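Local coordinates for Serine/threonine-protein kinase Tel1 (Chaetomium thermophilum, PDB 6SKY) that probably phosphorylates serine and threonine residues of proteins, using ATP, to start checkpoint signalling when DNA is damaged, at residues L2914-M2917 with A2918-D2922; S2750-G2753 with H2754-L2758. One frame throughout, in Å; residues are numbered along the deposited sequence.

Interaction 1. Residues L2914-M2917 with A2918-D2922; sequences LSVM and ATVND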
loop_
_atom_site.group_PDB
_atom_site.type_symbol
_atom_site.label_atom_id
_atom_site.label_comp_id
_atom_site.label_asym_id
_atom_site.label_seq_id
_atom_site.Cartn_x
_atom_site.Cartn_y
_atom_site.Cartn_z
ATOM N N LEU A 2914 -0.423 -8.706 11.602
ATOM C CA LEU A 2914 0.256 -7.526 12.107
ATOM C C LEU A 2914 1.280 -7.032 11.096
ATOM O O LEU A 2914 1.655 -7.732 10.158
ATOM C CB LEU A 2914 0.959 -7.818 13.422
ATOM C CG LEU A 2914 0.246 -7.588 14.740
ATOM C CD1 LEU A 2914 -0.832 -8.615 14.915
ATOM C CD2 LEU A 2914 1.253 -7.677 15.856
ATOM N N SER A 2915 1.743 -5.808 11.295
ATOM C CA SER A 2915 2.818 -5.316 10.462
ATOM C C SER A 2915 4.153 -5.828 10.985
ATOM O O SER A 2915 4.252 -6.369 12.086
ATOM C CB SER A 2915 2.805 -3.794 10.405
ATOM O OG SER A 2915 2.846 -3.238 11.700
ATOM N N VAL A 2916 5.190 -5.674 10.168
ATOM C CA VAL A 2916 6.506 -6.130 10.586
ATOM C C VAL A 2916 7.034 -5.259 11.714
ATOM O O VAL A 2916 7.664 -5.756 12.652
ATOM C CB VAL A 2916 7.467 -6.160 9.388
ATOM C CG1 VAL A 2916 8.753 -6.770 9.791
ATOM C CG2 VAL A 2916 6.880 -6.957 8.279
ATOM N N MET A 2917 6.769 -3.957 11.655
ATOM C CA MET A 2917 7.206 -3.050 12.710
ATOM C C MET A 2917 6.622 -3.445 14.057
ATOM O O MET A 2917 7.342 -3.531 15.054
ATOM C CB MET A 2917 6.808 -1.621 12.360
ATOM C CG MET A 2917 7.268 -0.597 13.374
ATOM S SD MET A 2917 6.299 0.921 13.415
ATOM C CE MET A 2917 4.720 0.302 13.969
ATOM N N ALA A 2918 5.314 -3.686 14.109
ATOM C CA ALA A 2918 4.669 -4.025 15.370
ATOM C C ALA A 2918 5.131 -5.377 15.890
ATOM O O ALA A 2918 5.325 -5.554 17.098
ATOM C CB ALA A 2918 3.159 -4.013 15.193
ATOM N N THR A 2919 5.320 -6.341 14.991
ATOM C CA THR A 2919 5.794 -7.657 15.395
ATOM C C THR A 2919 7.187 -7.581 15.997
ATOM O O THR A 2919 7.450 -8.160 17.055
ATOM C CB THR A 2919 5.789 -8.597 14.199
ATOM O OG1 THR A 2919 4.539 -8.488 13.520
ATOM C CG2 THR A 2919 5.972 -10.007 14.659
ATOM N N VAL A 2920 8.096 -6.868 15.334
ATOM C CA VAL A 2920 9.452 -6.731 15.845
ATOM C C VAL A 2920 9.463 -5.954 17.154
ATOM O O VAL A 2920 10.242 -6.262 18.058
ATOM C CB VAL A 2920 10.352 -6.082 14.782
ATOM C CG1 VAL A 2920 11.716 -5.805 15.337
ATOM C CG2 VAL A 2920 10.466 -6.986 13.596
ATOM N N ASN A 2921 8.599 -4.947 17.292
ATOM C CA ASN A 2921 8.507 -4.232 18.559
ATOM C C ASN A 2921 8.116 -5.168 19.685
ATOM O O ASN A 2921 8.714 -5.143 20.762
ATOM C CB ASN A 2921 7.499 -3.093 18.461
ATOM C CG ASN A 2921 8.010 -1.930 17.679
ATOM O OD1 ASN A 2921 9.054 -2.007 17.052
ATOM N ND2 ASN A 2921 7.270 -0.841 17.694
ATOM N N ASP A 2922 7.106 -6.002 19.454
ATOM C CA ASP A 2922 6.672 -6.922 20.498
ATOM C C ASP A 2922 7.756 -7.937 20.833
ATOM O O ASP A 2922 7.967 -8.271 22.006
ATOM C CB ASP A 2922 5.394 -7.624 20.066
ATOM C CG ASP A 2922 4.416 -7.798 21.205
ATOM O OD1 ASP A 2922 4.640 -7.203 22.281
ATOM O OD2 ASP A 2922 3.419 -8.530 21.032
#
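Thr2919 folds its hydroxyl back onto the carbonyl of Ser2915, one turn earlier, and OG1 donates to Ser2915 O at 2.6 Å. The first torsion makes this possible: at chi1 -48° OG1 lies beside the threonine's own backbone N and opposite its carbonyl carbon, which turns the hydroxyl, like the amide, back toward the start of the helix. Thr2919 N bonds to the same Ser2915 O at 3.1 Å, and the two donors reach that oxygen from opposite faces of the carbonyl plane. One acceptor is thus gripped twice by one residue. With a valine here, Ser2915 O would probably keep the amide bond but lose its hydroxyl donor, leaving the start of the helix less firmly pinned.

Leu2914 borders this turn. Its CB comes 3.6 Å from Thr2919 OG1, while branch CD2 makes an apolar contact with the methyl of Ala2918, CD2 to CB 4.2 Å. Ser2915 turns OG in between its backbone N and carbonyl carbon (chi1 55°), which points it at the first turn; there it accepts a weak bond from Ala2918 N at 3.5 Å.

Further along, one branch of each of two valines meets, Val2916 CG1 to Val2920 CG2 at 4.2 Å, on the side that packs against helix 2816-2828. Helical backbone bonds run alongside, from Val2920 N to Val2916 O and from Asn2921 N to Met2917 O. Asn2921 reaches across to the second subunit, ND2 donating to Ala2259 O there, and Asp2922 forms a salt bridge with Arg2260 of that subunit.

This is a serine N-cap, reinforced by a threonine that hydrogen-bonds back to the capping residue's carbonyl, opening helix 2916-2927 of the C-terminal FATC region.

Interaction 2. Residues S2750-G2753 with H2754-L2758; sequences SMLG and HVLGL
Leu2758 closes the helix by sending its backbone N to Gly2753 O at 2.7 Å, the donor lying in the carbonyl plane. Inside that link a second one forms, Gly2757 N to His2754 O at 3.2 Å. Together they make a Schellman motif, with Gly2757 as its C-prime residue; its positive phi of 67° is a backbone shape that glycine takes readily.

Before this closure the polar contacts are ordinary helical bonds. His2754 N donates to Ser2750 O and Val2755 N to Met2751 O, each at 3.0 Å. His2754 also rests its CB against Ser2750 O, at 3.5 Å. The last of the run, Leu2756 N to Leu2752 O at 3.2 Å, is more bent, with an N-H...O angle of 141°, as the backbone leaves helical geometry at Leu2756. Ser2750 OG turns back to bond with Thr2746 O.

The apolar contacts are few but well placed. Leu2752 and Leu2756 lie side by side and point the same way, CD2 of the first meeting CD1 of the second at 4.1 Å. Leu2756 carries CG beside its backbone N, which brings CG as well as the backbone-fixed CB near Leu2752 O. On another side Leu2758 lays its CB 3.7 Å from Gly2753 CA, where glycine presents no side chain.

Around this end of helix 2732-2755 the neighbours divide the faces. The leucine pair packs on Phe2626 of helix 2616-2632, whereas Met2751 and Val2755 face helix 2816-2828, and Met2751 with His2754 touches Leu2923 of helix 2916-2927. Backbone bonds tie Leu2756 to Phe2784 and Gly2757 to Glu2785. Beyond the turn the chain runs on to strand 2766-2769, and the Leu2758 side chain lies about 8 Å from that of the magnesium ligand Asp2779.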
loop_
_atom_site.group_PDB
_atom_site.type_symbol
_atom_site.label_atom_id
_atom_site.label_comp_id
_atom_site.label_asym_id
_atom_site.label_seq_id
_atom_site.Cartn_x
_atom_site.Cartn_y
_atom_site.Cartn_z
ATOM N N SER A 2750 18.357 -13.964 15.086
ATOM C CA SER A 2750 17.269 -13.742 16.027
ATOM C C SER A 2750 15.917 -13.933 15.360
ATOM O O SER A 2750 15.050 -14.638 15.884
ATOM C CB SER A 2750 17.391 -12.348 16.627
ATOM O OG SER A 2750 18.529 -12.265 17.452
ATOM N N MET A 2751 15.721 -13.332 14.188
ATOM C CA MET A 2751 14.450 -13.516 13.491
ATOM C C MET A 2751 14.264 -14.958 13.047
ATOM O O MET A 2751 13.187 -15.538 13.223
ATOM C CB MET A 2751 14.350 -12.580 12.295
ATOM C CG MET A 2751 13.960 -11.172 12.650
ATOM S SD MET A 2751 12.505 -11.086 13.689
ATOM C CE MET A 2751 13.227 -10.623 15.251
ATOM N N LEU A 2752 15.302 -15.555 12.472
ATOM C CA LEU A 2752 15.179 -16.913 11.962
ATOM C C LEU A 2752 14.939 -17.915 13.077
ATOM O O LEU A 2752 14.216 -18.892 12.885
ATOM C CB LEU A 2752 16.429 -17.274 11.178
ATOM C CG LEU A 2752 16.202 -17.759 9.763
ATOM C CD1 LEU A 2752 17.378 -17.389 8.916
ATOM C CD2 LEU A 2752 16.029 -19.242 9.797
ATOM N N GLY A 2753 15.534 -17.700 14.249
ATOM C CA GLY A 2753 15.301 -18.584 15.363
ATOM C C GLY A 2753 14.020 -18.328 16.108
ATOM O O GLY A 2753 13.553 -19.212 16.822
ATOM N N HIS A 2754 13.449 -17.134 15.990
ATOM C CA HIS A 2754 12.079 -16.949 16.446
ATOM C C HIS A 2754 11.107 -17.718 15.561
ATOM O O HIS A 2754 10.234 -18.430 16.058
ATOM C CB HIS A 2754 11.725 -15.467 16.471
ATOM C CG HIS A 2754 10.255 -15.200 16.515
ATOM N ND1 HIS A 2754 9.474 -15.526 17.601
ATOM C CD2 HIS A 2754 9.422 -14.651 15.603
ATOM C CE1 HIS A 2754 8.223 -15.184 17.355
ATOM N NE2 HIS A 2754 8.165 -14.654 16.149
ATOM N N VAL A 2755 11.253 -17.594 14.242
ATOM C CA VAL A 2755 10.308 -18.236 13.333
ATOM C C VAL A 2755 10.330 -19.752 13.473
ATOM O O VAL A 2755 9.301 -20.408 13.292
ATOM C CB VAL A 2755 10.594 -17.790 11.889
ATOM C CG1 VAL A 2755 9.979 -18.734 10.900
ATOM C CG2 VAL A 2755 10.058 -16.407 11.667
ATOM N N LEU A 2756 11.474 -20.339 13.814
ATOM C CA LEU A 2756 11.590 -21.786 13.937
ATOM C C LEU A 2756 11.687 -22.258 15.377
ATOM O O LEU A 2756 12.067 -23.401 15.610
ATOM C CB LEU A 2756 12.796 -22.298 13.155
ATOM C CG LEU A 2756 12.794 -22.063 11.649
ATOM C CD1 LEU A 2756 14.063 -22.581 11.040
ATOM C CD2 LEU A 2756 11.607 -22.721 11.006
ATOM N N GLY A 2757 11.361 -21.415 16.345
ATOM C CA GLY A 2757 11.297 -21.855 17.719
ATOM C C GLY A 2757 12.611 -22.242 18.340
ATOM O O GLY A 2757 12.619 -22.949 19.345
ATOM N N LEU A 2758 13.724 -21.778 17.789
ATOM C CA LEU A 2758 15.038 -22.213 18.238
ATOM C C LEU A 2758 15.270 -21.865 19.700
ATOM O O LEU A 2758 15.086 -20.723 20.117
ATOM C CB LEU A 2758 16.106 -21.572 17.365
ATOM C CG LEU A 2758 17.567 -21.829 17.700
ATOM C CD1 LEU A 2758 17.882 -23.286 17.520
ATOM C CD2 LEU A 2758 18.447 -20.979 16.825
#

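Interactions 1 and 2 treat opposite helix ends. Interaction 1 starts a helix with side-chain hydroxyls from Ser2915 and Thr2919; interaction 2 finishes one with backbone bonds and glycines. Their settings differ: 2914-2922 is partly buried and borders the second subunit, which takes the ND2 of Asn2921 and the carboxylate of Asp2922, whereas 2750-2758 is buried within its own chain, touches no other protein chain, and pairs leucines. The two lie about 5 Å apart at their nearest atoms without touching, yet share helix 2816-2828, where Cys2821 and Leu2825 meet residues of both. Leu2923, next along from interaction 1, packs on Met2751 and His2754, joining the FATC helix to the kinase core.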